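Local coordinates for protein tRNA-splicing ligase RtcB (Thermus thermophilus, PDB 2EPG) that probably joins RNA ends as a GTP- and manganese-dependent ligase, sealing a 3'-phosphate or 2',3'-cyclic phosphate end to a 5'-hydroxyl end, at residues 101-106 and 340-345; 85-90 and 357-362; 96-101 and 353-358; 185-190 and 296-301. All coordinates share one frame; numbering follows the deposited sequence.

Contact 1 (101-106 and 340-345); sequences GGVGFD and NNAKFE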
loop_
_atom_site.group_PDB
_atom_site.type_symbol
_atom_site.label_atom_id
_atom_site.label_comp_id
_atom_site.label_asym_id
_atom_site.label_seq_id
_atom_site.Cartn_x
_atom_site.Cartn_y
_atom_site.Cartn_z
ATOM N N GLY A 101 -15.612 -0.595 -0.078
ATOM C CA GLY A 101 -15.262 0.812 -0.137
ATOM C C GLY A 101 -14.203 1.159 0.892
ATOM O O GLY A 101 -13.547 2.200 0.791
ATOM N N GLY A 102 -14.044 0.288 1.886
ATOM C CA GLY A 102 -13.062 0.512 2.933
ATOM C C GLY A 102 -11.679 0.056 2.522
ATOM O O GLY A 102 -10.701 0.299 3.216
ATOM N N VAL A 103 -11.603 -0.629 1.390
ATOM C CA VAL A 103 -10.335 -1.124 0.879
ATOM C C VAL A 103 -9.951 -0.281 -0.342
ATOM O O VAL A 103 -8.791 0.059 -0.533
ATOM C CB VAL A 103 -10.454 -2.612 0.452
ATOM C CG1 VAL A 103 -9.176 -3.063 -0.256
ATOM C CG2 VAL A 103 -10.713 -3.496 1.671
ATOM N N GLY A 104 -10.937 0.068 -1.157
ATOM C CA GLY A 104 -10.660 0.849 -2.345
ATOM C C GLY A 104 -10.697 -0.068 -3.554
ATOM O O GLY A 104 -10.520 -1.289 -3.438
ATOM N N PHE A 105 -10.906 0.508 -4.727
ATOM C CA PHE A 105 -10.984 -0.316 -5.915
ATOM C C PHE A 105 -9.707 -1.030 -6.299
ATOM O O PHE A 105 -9.751 -2.210 -6.638
ATOM C CB PHE A 105 -11.579 0.489 -7.078
ATOM C CG PHE A 105 -13.094 0.528 -7.039
ATOM C CD1 PHE A 105 -13.760 1.307 -6.090
ATOM C CD2 PHE A 105 -13.848 -0.334 -7.840
ATOM C CE1 PHE A 105 -15.156 1.213 -5.931
ATOM C CE2 PHE A 105 -15.239 -0.436 -7.689
ATOM C CZ PHE A 105 -15.893 0.333 -6.735
ATOM N N ASP A 106 -8.562 -0.363 -6.219
ATOM C CA ASP A 106 -7.340 -1.064 -6.572
ATOM C C ASP A 106 -6.795 -1.840 -5.365
ATOM O O ASP A 106 -5.940 -1.365 -4.631
ATOM C CB ASP A 106 -6.286 -0.109 -7.114
ATOM C CG ASP A 106 -5.114 -0.854 -7.757
ATOM O OD1 ASP A 106 -4.258 -0.201 -8.395
ATOM O OD2 ASP A 106 -5.045 -2.094 -7.618
ATOM N N ASN A 340 -3.658 -0.376 0.065
ATOM C CA ASN A 340 -5.114 -0.600 0.106
ATOM C C ASN A 340 -5.309 -2.072 0.438
ATOM O O ASN A 340 -4.894 -2.933 -0.339
ATOM C CB ASN A 340 -5.807 -0.338 -1.247
ATOM C CG ASN A 340 -5.787 1.122 -1.663
ATOM O OD1 ASN A 340 -6.032 2.015 -0.861
ATOM N ND2 ASN A 340 -5.522 1.362 -2.936
ATOM N N ASN A 341 -5.925 -2.374 1.577
ATOM C CA ASN A 341 -6.147 -3.763 1.935
ATOM C C ASN A 341 -6.878 -3.925 3.259
ATOM O O ASN A 341 -6.853 -3.037 4.092
ATOM C CB ASN A 341 -4.803 -4.478 2.036
ATOM C CG ASN A 341 -4.825 -5.845 1.399
ATOM O OD1 ASN A 341 -3.825 -6.568 1.415
ATOM N ND2 ASN A 341 -5.967 -6.212 0.830
ATOM N N ALA A 342 -7.548 -5.058 3.439
ATOM C CA ALA A 342 -8.212 -5.354 4.704
ATOM C C ALA A 342 -7.546 -6.656 5.117
ATOM O O ALA A 342 -7.423 -7.580 4.311
ATOM C CB ALA A 342 -9.704 -5.554 4.519
ATOM N N LYS A 343 -7.102 -6.726 6.363
ATOM C CA LYS A 343 -6.408 -7.909 6.837
ATOM C C LYS A 343 -6.807 -8.250 8.246
ATOM O O LYS A 343 -7.106 -7.356 9.047
ATOM C CB LYS A 343 -4.901 -7.662 6.816
ATOM C CG LYS A 343 -4.402 -7.099 5.493
ATOM C CD LYS A 343 -2.911 -7.173 5.416
ATOM C CE LYS A 343 -2.430 -8.609 5.477
ATOM N NZ LYS A 343 -0.971 -8.569 5.730
ATOM N N PHE A 344 -6.816 -9.541 8.553
ATOM C CA PHE A 344 -7.139 -9.952 9.905
ATOM C C PHE A 344 -5.847 -9.840 10.702
ATOM O O PHE A 344 -4.827 -10.407 10.327
ATOM C CB PHE A 344 -7.665 -11.387 9.942
ATOM C CG PHE A 344 -9.095 -11.514 9.478
ATOM C CD1 PHE A 344 -9.388 -11.844 8.158
ATOM C CD2 PHE A 344 -10.145 -11.282 10.363
ATOM C CE1 PHE A 344 -10.724 -11.944 7.729
ATOM C CE2 PHE A 344 -11.471 -11.379 9.948
ATOM C CZ PHE A 344 -11.764 -11.712 8.630
ATOM N N GLU A 345 -5.899 -9.112 11.809
ATOM C CA GLU A 345 -4.720 -8.905 12.642
ATOM C C GLU A 345 -5.079 -8.956 14.128
ATOM O O GLU A 345 -6.250 -8.851 14.499
ATOM C CB GLU A 345 -4.097 -7.545 12.314
ATOM C CG GLU A 345 -3.633 -7.391 10.873
ATOM C CD GLU A 345 -3.120 -5.990 10.554
ATOM O OE1 GLU A 345 -3.211 -5.073 11.419
ATOM O OE2 GLU A 345 -2.625 -5.806 9.420
#
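Val-103 makes the tight half of this contact, its two methyls spread along strand 332-347, from Asn-341 to Ala-342. Val-103 CG1, anti to the backbone N (chi1 172°), rests against the main chain of Asn-341, 3.8 Å from Asn-341 N. Val-103 CG2 meets the methyl of Ala-342 at 3.7 Å (CG2 to CB), and selenomethionine Met-297 of helix 288-321 touches both side chains. Beside them the carbonyl O of Val-103 presses to 3.1 Å from Asn-340 CB. Toward Asp-106 the packing thins, the residues become partly exposed, and polar geometry takes over. Asn-340 ND2 donates to Asp-106 O over 3.2 Å, with 151° at the hydrogen; the donor comes from above the carbonyl plane, while the acceptor lies near the plane of the amide. OD1 accepts from Gly-358 N, so the amide is gripped at both ends. An alanine here would lose both bonds and would probably leave the backbone at Asp-106 less firmly placed. The Asp-106 carboxylate itself accepts from Ser-249 N and lies beside His-215. With Asp-106 and His-215 as predicted manganese ligands and Asn-340 predicted to bind GMP, the geometry is consistent with the metal- and guanylate-binding centre of RtcB ligases.

Contact 2 (85-90 and 357-362); sequences GGVAAF and KGATRA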
loop_
_atom_site.group_PDB
_atom_site.type_symbol
_atom_site.label_atom_id
_atom_site.label_comp_id
_atom_site.label_asym_id
_atom_site.label_seq_id
_atom_site.Cartn_x
_atom_site.Cartn_y
_atom_site.Cartn_z
ATOM N N GLY A 85 -6.993 7.414 3.173
ATOM C CA GLY A 85 -6.137 7.679 4.311
ATOM C C GLY A 85 -6.789 7.088 5.562
ATOM O O GLY A 85 -6.319 7.289 6.673
ATOM N N GLY A 86 -7.873 6.339 5.384
ATOM C CA GLY A 86 -8.556 5.775 6.533
ATOM C C GLY A 86 -8.138 4.385 6.993
ATOM O O GLY A 86 -7.676 3.566 6.209
ATOM N N VAL A 87 -8.302 4.140 8.288
ATOM C CA VAL A 87 -7.996 2.865 8.917
ATOM C C VAL A 87 -9.205 2.582 9.799
ATOM O O VAL A 87 -9.607 3.432 10.612
ATOM C CB VAL A 87 -6.717 2.953 9.790
ATOM C CG1 VAL A 87 -6.525 1.663 10.593
ATOM C CG2 VAL A 87 -5.502 3.212 8.914
ATOM N N ALA A 88 -9.795 1.399 9.643
ATOM C CA ALA A 88 -10.973 1.040 10.438
ATOM C C ALA A 88 -10.958 -0.441 10.755
ATOM O O ALA A 88 -11.003 -1.273 9.852
ATOM C CB ALA A 88 -12.265 1.403 9.669
ATOM N N ALA A 89 -10.900 -0.766 12.039
ATOM C CA ALA A 89 -10.871 -2.149 12.478
ATOM C C ALA A 89 -12.289 -2.587 12.866
ATOM O O ALA A 89 -13.046 -1.809 13.468
ATOM C CB ALA A 89 -9.913 -2.291 13.667
ATOM N N PHE A 90 -12.646 -3.816 12.488
ATOM C CA PHE A 90 -13.959 -4.382 12.777
ATOM C C PHE A 90 -13.829 -5.746 13.452
ATOM O O PHE A 90 -13.053 -6.589 13.002
ATOM C CB PHE A 90 -14.766 -4.497 11.483
ATOM C CG PHE A 90 -15.252 -3.163 10.956
ATOM C CD1 PHE A 90 -14.452 -2.390 10.118
ATOM C CD2 PHE A 90 -16.498 -2.673 11.327
ATOM C CE1 PHE A 90 -14.886 -1.148 9.655
ATOM C CE2 PHE A 90 -16.942 -1.427 10.870
ATOM C CZ PHE A 90 -16.140 -0.665 10.035
ATOM N N LYS A 357 -7.334 1.994 3.546
ATOM C CA LYS A 357 -7.439 2.514 2.189
ATOM C C LYS A 357 -6.527 3.714 2.167
ATOM O O LYS A 357 -6.792 4.706 2.853
ATOM C CB LYS A 357 -8.862 2.971 1.852
ATOM C CG LYS A 357 -9.024 3.261 0.352
ATOM C CD LYS A 357 -10.095 4.293 0.015
ATOM C CE LYS A 357 -11.421 4.013 0.669
ATOM N NZ LYS A 357 -12.514 4.857 0.116
ATOM N N GLY A 358 -5.457 3.632 1.386
ATOM C CA GLY A 358 -4.512 4.736 1.326
ATOM C C GLY A 358 -3.817 4.932 2.664
ATOM O O GLY A 358 -3.669 6.053 3.152
ATOM N N ALA A 359 -3.420 3.827 3.275
ATOM C CA ALA A 359 -2.723 3.852 4.553
ATOM C C ALA A 359 -1.980 2.532 4.577
ATOM O O ALA A 359 -2.349 1.587 3.867
ATOM C CB ALA A 359 -3.708 3.941 5.713
ATOM N N THR A 360 -0.931 2.472 5.379
ATOM C CA THR A 360 -0.093 1.288 5.445
ATOM C C THR A 360 -0.089 0.592 6.772
ATOM O O THR A 360 -0.385 1.195 7.797
ATOM C CB THR A 360 1.388 1.645 5.160
ATOM O OG1 THR A 360 1.795 2.706 6.042
ATOM C CG2 THR A 360 1.578 2.082 3.716
ATOM N N ARG A 361 0.250 -0.693 6.737
ATOM C CA ARG A 361 0.401 -1.465 7.952
ATOM C C ARG A 361 1.781 -0.966 8.349
ATOM O O ARG A 361 2.626 -0.733 7.486
ATOM C CB ARG A 361 0.469 -2.971 7.676
ATOM C CG ARG A 361 0.410 -3.805 8.943
ATOM C CD ARG A 361 0.738 -5.277 8.687
ATOM N NE ARG A 361 2.150 -5.475 8.385
ATOM C CZ ARG A 361 2.718 -6.671 8.247
ATOM N NH1 ARG A 361 4.013 -6.774 7.975
ATOM N NH2 ARG A 361 1.989 -7.768 8.374
ATOM N N ALA A 362 2.015 -0.803 9.640
ATOM C CA ALA A 362 3.299 -0.276 10.084
ATOM C C ALA A 362 3.652 -0.839 11.445
ATOM O O ALA A 362 3.661 -0.111 12.450
ATOM C CB ALA A 362 3.220 1.247 10.140
#
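With a phi of 98°, Gly-85 takes the left-handed-type conformation of a bulge's first position, and its N-H meets the carbonyl of Lys-357; a phi of 65° at Gly-358 bends the second chain away immediately after the pairing. The motif is a G1 beta bulge, with Gly-85 and Gly-86 together facing the single residue Lys-357 at the end of an antiparallel strand pair. Two backbone bonds define it. Gly-85 N donates to Lys-357 O at 2.7 Å, and Lys-357 N returns the link to Gly-86 O at 3.1 Å; in both, the donor lies in the plane of the accepting carbonyl. At the Gly-85 backbone angles a CB would be jammed against the preceding carbonyl O, so the bulge position itself calls for glycine. The same CA makes a C-H...O contact with the carbonyl of Gly-358, Gly-85 CA lying 3.2 Å from Gly-358 O, which ties the bulge to the corner opposite. Beyond the bulge the strands diverge in partnership: 86-90 continues along 350-357, whereas 360-361 pairs with 407-408. The Lys-357 side chain leads away from the bulge, and its NZ bonds to the carbonyls of Phe-82 and Tyr-80. The corner at Gly-358 lies close to the predicted GMP-binding residues Asn-340 and His-410. Past the corner the Ala-359 CB points back at the first strand and fits against Val-87, whose CG2 stands beside its own backbone N (chi1 172° for CG1). There the two methyl carbons, Val-87 CG2 and Ala-359 CB, meet at 3.7 Å.

Contact 3 (96-101 and 353-358); sequences GVVSPG and LVHRKG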
loop_
_atom_site.group_PDB
_atom_site.type_symbol
_atom_site.label_atom_id
_atom_site.label_comp_id
_atom_site.label_asym_id
_atom_site.label_seq_id
_atom_site.Cartn_x
_atom_site.Cartn_y
_atom_site.Cartn_z
ATOM N N GLY A 96 -19.073 -7.467 13.386
ATOM C CA GLY A 96 -18.384 -6.556 12.495
ATOM C C GLY A 96 -18.650 -6.791 11.017
ATOM O O GLY A 96 -19.022 -7.889 10.599
ATOM N N VAL A 97 -18.445 -5.754 10.217
ATOM C CA VAL A 97 -18.680 -5.845 8.788
ATOM C C VAL A 97 -17.413 -5.650 7.974
ATOM O O VAL A 97 -16.379 -5.234 8.502
ATOM C CB VAL A 97 -19.704 -4.776 8.335
ATOM C CG1 VAL A 97 -21.073 -5.066 8.935
ATOM C CG2 VAL A 97 -19.224 -3.368 8.739
ATOM N N VAL A 98 -17.489 -5.978 6.690
ATOM C CA VAL A 98 -16.371 -5.780 5.772
ATOM C C VAL A 98 -16.940 -4.942 4.633
ATOM O O VAL A 98 -18.032 -5.236 4.123
ATOM C CB VAL A 98 -15.787 -7.118 5.203
ATOM C CG1 VAL A 98 -16.884 -7.971 4.562
ATOM C CG2 VAL A 98 -14.707 -6.789 4.136
ATOM N N SER A 99 -16.223 -3.890 4.249
ATOM C CA SER A 99 -16.692 -3.011 3.184
ATOM C C SER A 99 -15.704 -2.786 2.050
ATOM O O SER A 99 -14.610 -2.273 2.273
ATOM C CB SER A 99 -17.072 -1.657 3.751
ATOM O OG SER A 99 -17.343 -0.772 2.688
ATOM N N PRO A 100 -16.083 -3.154 0.813
ATOM C CA PRO A 100 -15.190 -2.970 -0.337
ATOM C C PRO A 100 -14.728 -1.517 -0.441
ATOM O O PRO A 100 -13.599 -1.236 -0.839
ATOM C CB PRO A 100 -16.062 -3.379 -1.523
ATOM C CG PRO A 100 -16.981 -4.402 -0.934
ATOM C CD PRO A 100 -17.346 -3.795 0.403
ATOM N N GLY A 101 -15.612 -0.595 -0.078
ATOM C CA GLY A 101 -15.262 0.812 -0.137
ATOM C C GLY A 101 -14.203 1.159 0.892
ATOM O O GLY A 101 -13.547 2.200 0.791
ATOM N N LEU A 353 -10.552 -7.354 11.843
ATOM C CA LEU A 353 -10.311 -7.119 10.431
ATOM C C LEU A 353 -10.011 -5.627 10.267
ATOM O O LEU A 353 -10.869 -4.786 10.543
ATOM C CB LEU A 353 -11.548 -7.486 9.607
ATOM C CG LEU A 353 -11.422 -7.172 8.113
ATOM C CD1 LEU A 353 -10.401 -8.106 7.491
ATOM C CD2 LEU A 353 -12.793 -7.318 7.436
ATOM N N VAL A 354 -8.811 -5.306 9.794
ATOM C CA VAL A 354 -8.416 -3.911 9.625
ATOM C C VAL A 354 -8.470 -3.435 8.178
ATOM O O VAL A 354 -7.722 -3.938 7.332
ATOM C CB VAL A 354 -6.980 -3.677 10.153
ATOM C CG1 VAL A 354 -6.627 -2.176 10.094
ATOM C CG2 VAL A 354 -6.866 -4.209 11.575
ATOM N N HIS A 355 -9.354 -2.464 7.914
ATOM C CA HIS A 355 -9.513 -1.882 6.588
ATOM C C HIS A 355 -8.528 -0.717 6.510
ATOM O O HIS A 355 -8.486 0.152 7.402
ATOM C CB HIS A 355 -10.922 -1.295 6.369
ATOM C CG HIS A 355 -12.024 -2.308 6.284
ATOM N ND1 HIS A 355 -12.521 -2.971 7.386
ATOM C CD2 HIS A 355 -12.763 -2.727 5.225
ATOM C CE1 HIS A 355 -13.524 -3.751 7.011
ATOM N NE2 HIS A 355 -13.691 -3.619 5.705
ATOM N N ARG A 356 -7.749 -0.697 5.440
ATOM C CA ARG A 356 -6.782 0.363 5.231
ATOM C C ARG A 356 -6.884 0.771 3.785
ATOM O O ARG A 356 -6.585 -0.021 2.899
ATOM C CB ARG A 356 -5.344 -0.116 5.522
ATOM C CG ARG A 356 -5.046 -0.493 6.991
ATOM C CD ARG A 356 -3.524 -0.589 7.251
ATOM N NE ARG A 356 -3.199 -0.944 8.632
ATOM C CZ ARG A 356 -3.103 -2.192 9.091
ATOM N NH1 ARG A 356 -2.810 -2.407 10.365
ATOM N NH2 ARG A 356 -3.299 -3.232 8.284
ATOM N N LYS A 357 -7.334 1.994 3.546
ATOM C CA LYS A 357 -7.439 2.514 2.189
ATOM C C LYS A 357 -6.527 3.714 2.167
ATOM O O LYS A 357 -6.792 4.706 2.853
ATOM C CB LYS A 357 -8.862 2.971 1.852
ATOM C CG LYS A 357 -9.024 3.261 0.352
ATOM C CD LYS A 357 -10.095 4.293 0.015
ATOM C CE LYS A 357 -11.421 4.013 0.669
ATOM N NZ LYS A 357 -12.514 4.857 0.116
ATOM N N GLY A 358 -5.457 3.632 1.386
ATOM C CA GLY A 358 -4.512 4.736 1.326
ATOM C C GLY A 358 -3.817 4.932 2.664
ATOM O O GLY A 358 -3.669 6.053 3.152
#
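The imidazole of His-355 meets segment 96-101 edge-on, its NE2 corner leading. With CG anti to the carbonyl carbon (chi1 -69°), the ring stands out from strand 350-357, and Val-98 CA sits in its plane at the edge, 3.4 Å from His-355 NE2. That nitrogen accepts from Ser-99 N over 2.9 Å in an almost straight bond of 170° at the hydrogen, although the donor lies 24° out of the ring plane. Since NE2 acts as acceptor and ND1 makes a weak hydrogen bond to Ala-88 O, the geometry is consistent with a neutral ring protonated on ND1. Phe-90 meets the same ring with its plane steeply inclined. The Val-98 side chain crosses the imidazole at about a right angle, CG2 reaching His-355 NE2 at 3.7 Å. The two backbones run nearly parallel yet are not paired: even the nearest CA atoms, those of Val-98 and Leu-353, are 7.8 Å apart. This is face packing between layers, the small antiparallel pair of 97-98 and 283-284 lying against strand 350-357, which is itself hydrogen-bonded to 86-90 and 332-347. A leucine in place of His-355 removes the acceptor of Ser-99 N and would probably loosen the junction between the layers. Leu-353, on the same face, crosses Val-98 obliquely, its CD2 touching Val-98 CB at 3.7 Å. Val-98 CG1 stands in the crowded position between its own backbone N and carbonyl carbon, while CG2 is anti to that N.

Contact 4 (185-190 and 296-301); sequences GRLPWA and AMAAAA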
loop_
_atom_site.group_PDB
_atom_site.type_symbol
_atom_site.label_atom_id
_atom_site.label_comp_id
_atom_site.label_asym_id
_atom_site.label_seq_id
_atom_site.Cartn_x
_atom_site.Cartn_y
_atom_site.Cartn_z
ATOM N N GLY A 185 3.850 -11.984 0.975
ATOM C CA GLY A 185 3.205 -11.886 -0.322
ATOM C C GLY A 185 2.050 -12.845 -0.528
ATOM O O GLY A 185 1.754 -13.206 -1.659
ATOM N N ARG A 186 1.385 -13.238 0.557
ATOM C CA ARG A 186 0.264 -14.172 0.482
ATOM C C ARG A 186 -0.788 -13.941 1.540
ATOM O O ARG A 186 -0.508 -14.119 2.728
ATOM C CB ARG A 186 0.759 -15.617 0.647
ATOM C CG ARG A 186 -0.329 -16.699 0.619
ATOM C CD ARG A 186 0.286 -18.086 0.879
ATOM N NE ARG A 186 -0.658 -19.205 0.763
ATOM C CZ ARG A 186 -1.481 -19.618 1.728
ATOM N NH1 ARG A 186 -2.295 -20.648 1.506
ATOM N NH2 ARG A 186 -1.486 -19.019 2.911
ATOM N N LEU A 187 -1.988 -13.526 1.139
ATOM C CA LEU A 187 -3.047 -13.390 2.130
ATOM C C LEU A 187 -3.576 -14.819 2.213
ATOM O O LEU A 187 -3.788 -15.470 1.189
ATOM C CB LEU A 187 -4.133 -12.413 1.685
ATOM C CG LEU A 187 -3.922 -11.020 2.287
ATOM C CD1 LEU A 187 -2.623 -10.431 1.751
ATOM C CD2 LEU A 187 -5.100 -10.121 1.950
ATOM N N PRO A 188 -3.775 -15.333 3.435
ATOM C CA PRO A 188 -4.259 -16.698 3.661
ATOM C C PRO A 188 -5.644 -17.121 3.193
ATOM O O PRO A 188 -5.880 -18.308 3.016
ATOM C CB PRO A 188 -4.111 -16.864 5.169
ATOM C CG PRO A 188 -4.389 -15.458 5.669
ATOM C CD PRO A 188 -3.560 -14.632 4.716
ATOM N N TRP A 189 -6.564 -16.194 2.979
ATOM C CA TRP A 189 -7.903 -16.632 2.600
ATOM C C TRP A 189 -8.271 -16.667 1.116
ATOM O O TRP A 189 -9.384 -17.067 0.760
ATOM C CB TRP A 189 -8.931 -15.810 3.385
ATOM C CG TRP A 189 -8.855 -16.040 4.878
ATOM C CD1 TRP A 189 -9.186 -15.149 5.862
ATOM C CD2 TRP A 189 -8.432 -17.239 5.551
ATOM N NE1 TRP A 189 -8.991 -15.714 7.102
ATOM C CE2 TRP A 189 -8.529 -16.997 6.939
ATOM C CE3 TRP A 189 -7.976 -18.492 5.115
ATOM C CZ2 TRP A 189 -8.191 -17.965 7.896
ATOM C CZ3 TRP A 189 -7.640 -19.453 6.068
ATOM C CH2 TRP A 189 -7.747 -19.181 7.440
ATOM N N ALA A 190 -7.339 -16.292 0.246
ATOM C CA ALA A 190 -7.620 -16.273 -1.185
ATOM C C ALA A 190 -8.338 -17.519 -1.688
ATOM O O ALA A 190 -8.017 -18.631 -1.291
ATOM C CB ALA A 190 -6.335 -16.079 -1.968
ATOM N N ALA A 296 -12.132 -13.336 -2.259
ATOM C CA ALA A 296 -11.829 -12.794 -3.587
ATOM C C ALA A 296 -10.842 -11.614 -3.484
ATOM O O ALA A 296 -9.991 -11.394 -4.353
ATOM C CB ALA A 296 -13.133 -12.337 -4.264
HETATM N N MSE A 297 -10.984 -10.841 -2.416
HETATM C CA MSE A 297 -10.102 -9.697 -2.188
HETATM C C MSE A 297 -8.692 -10.221 -1.930
HETATM O O MSE A 297 -7.719 -9.681 -2.433
HETATM C CB MSE A 297 -10.607 -8.887 -0.989
HETATM C CG MSE A 297 -9.843 -7.617 -0.727
HETATM SE SE MSE A 297 -9.312 -7.591 1.151
HETATM C CE MSE A 297 -10.942 -6.952 1.914
ATOM N N ALA A 298 -8.597 -11.294 -1.154
ATOM C CA ALA A 298 -7.308 -11.894 -0.861
ATOM C C ALA A 298 -6.661 -12.401 -2.146
ATOM O O ALA A 298 -5.443 -12.309 -2.307
ATOM C CB ALA A 298 -7.477 -13.058 0.132
ATOM N N ALA A 299 -7.476 -12.949 -3.044
ATOM C CA ALA A 299 -6.971 -13.466 -4.316
ATOM C C ALA A 299 -6.444 -12.288 -5.137
ATOM O O ALA A 299 -5.384 -12.363 -5.751
ATOM C CB ALA A 299 -8.091 -14.200 -5.083
ATOM N N ALA A 300 -7.180 -11.185 -5.125
ATOM C CA ALA A 300 -6.749 -10.011 -5.852
ATOM C C ALA A 300 -5.429 -9.503 -5.240
ATOM O O ALA A 300 -4.499 -9.136 -5.956
ATOM C CB ALA A 300 -7.820 -8.936 -5.771
ATOM N N ALA A 301 -5.349 -9.487 -3.912
ATOM C CA ALA A 301 -4.132 -9.019 -3.259
ATOM C C ALA A 301 -2.931 -9.892 -3.645
ATOM O O ALA A 301 -1.850 -9.381 -3.904
ATOM C CB ALA A 301 -4.322 -9.007 -1.731
#
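One methyl, CB of Ala-298, is the bump that fills the inner side of the type I turn running from Leu-187 to Ala-190. It comes within 3.2 Å of Ala-190 N and 3.8 Å of Trp-189 C, so main-chain atoms of the turn, not only side chains, lie on the helix. On the leucine flank the same methyl carbon meets Leu-187 CB at 3.7 Å. The Leu-187 side chain then runs along the helix rather than into it: its chi1 of -98° is far from a staggered value, and its forked end reaches Ala-301, one turn on, with CD2 at 3.9 Å from Ala-301 CB. Leu-187 also touches Asn-302 and Phe-305 of the same helix. At the other end of the turn Ala-190 supplies a bump of its own, its CB lodged over the backbone at 3.5 Å from Ala-299 N and 4.0 Å from Ala-299 CB. Such short side chains allow an approach of 4.3 Å between Ala-190 CA and Ala-299 CA. Trp-189 behaves differently, its indole leading away toward solvent with Pro-188 CB over one face. This is apolar packing of a loop turn on the small-residue face of a long helix, 288-321, joining the 185-190 loop to the helical layer beneath strand 332-347.

How the contacts relate
Contacts 1, 2 and 3 are buried and share the strands around 332-357: contact 3 has Gly-101 in common with contact 1, and Lys-357 and Gly-358 in common with contact 2. Contact 4, also largely buried but with an exposed tryptophan, lies on the helical side; its centre is about 17 Å from that of contact 2, though it touches contact 1. The chemistry follows position. Contact 2 is mostly backbone pairing, contact 3 joins two layers through an imidazole, and contact 1 mixes apolar methyls with an amide at the predicted GMP and manganese sites. Contact 4 relies on methyl groups against a helix. Along the chain it is nested inside the loops closed by the other three.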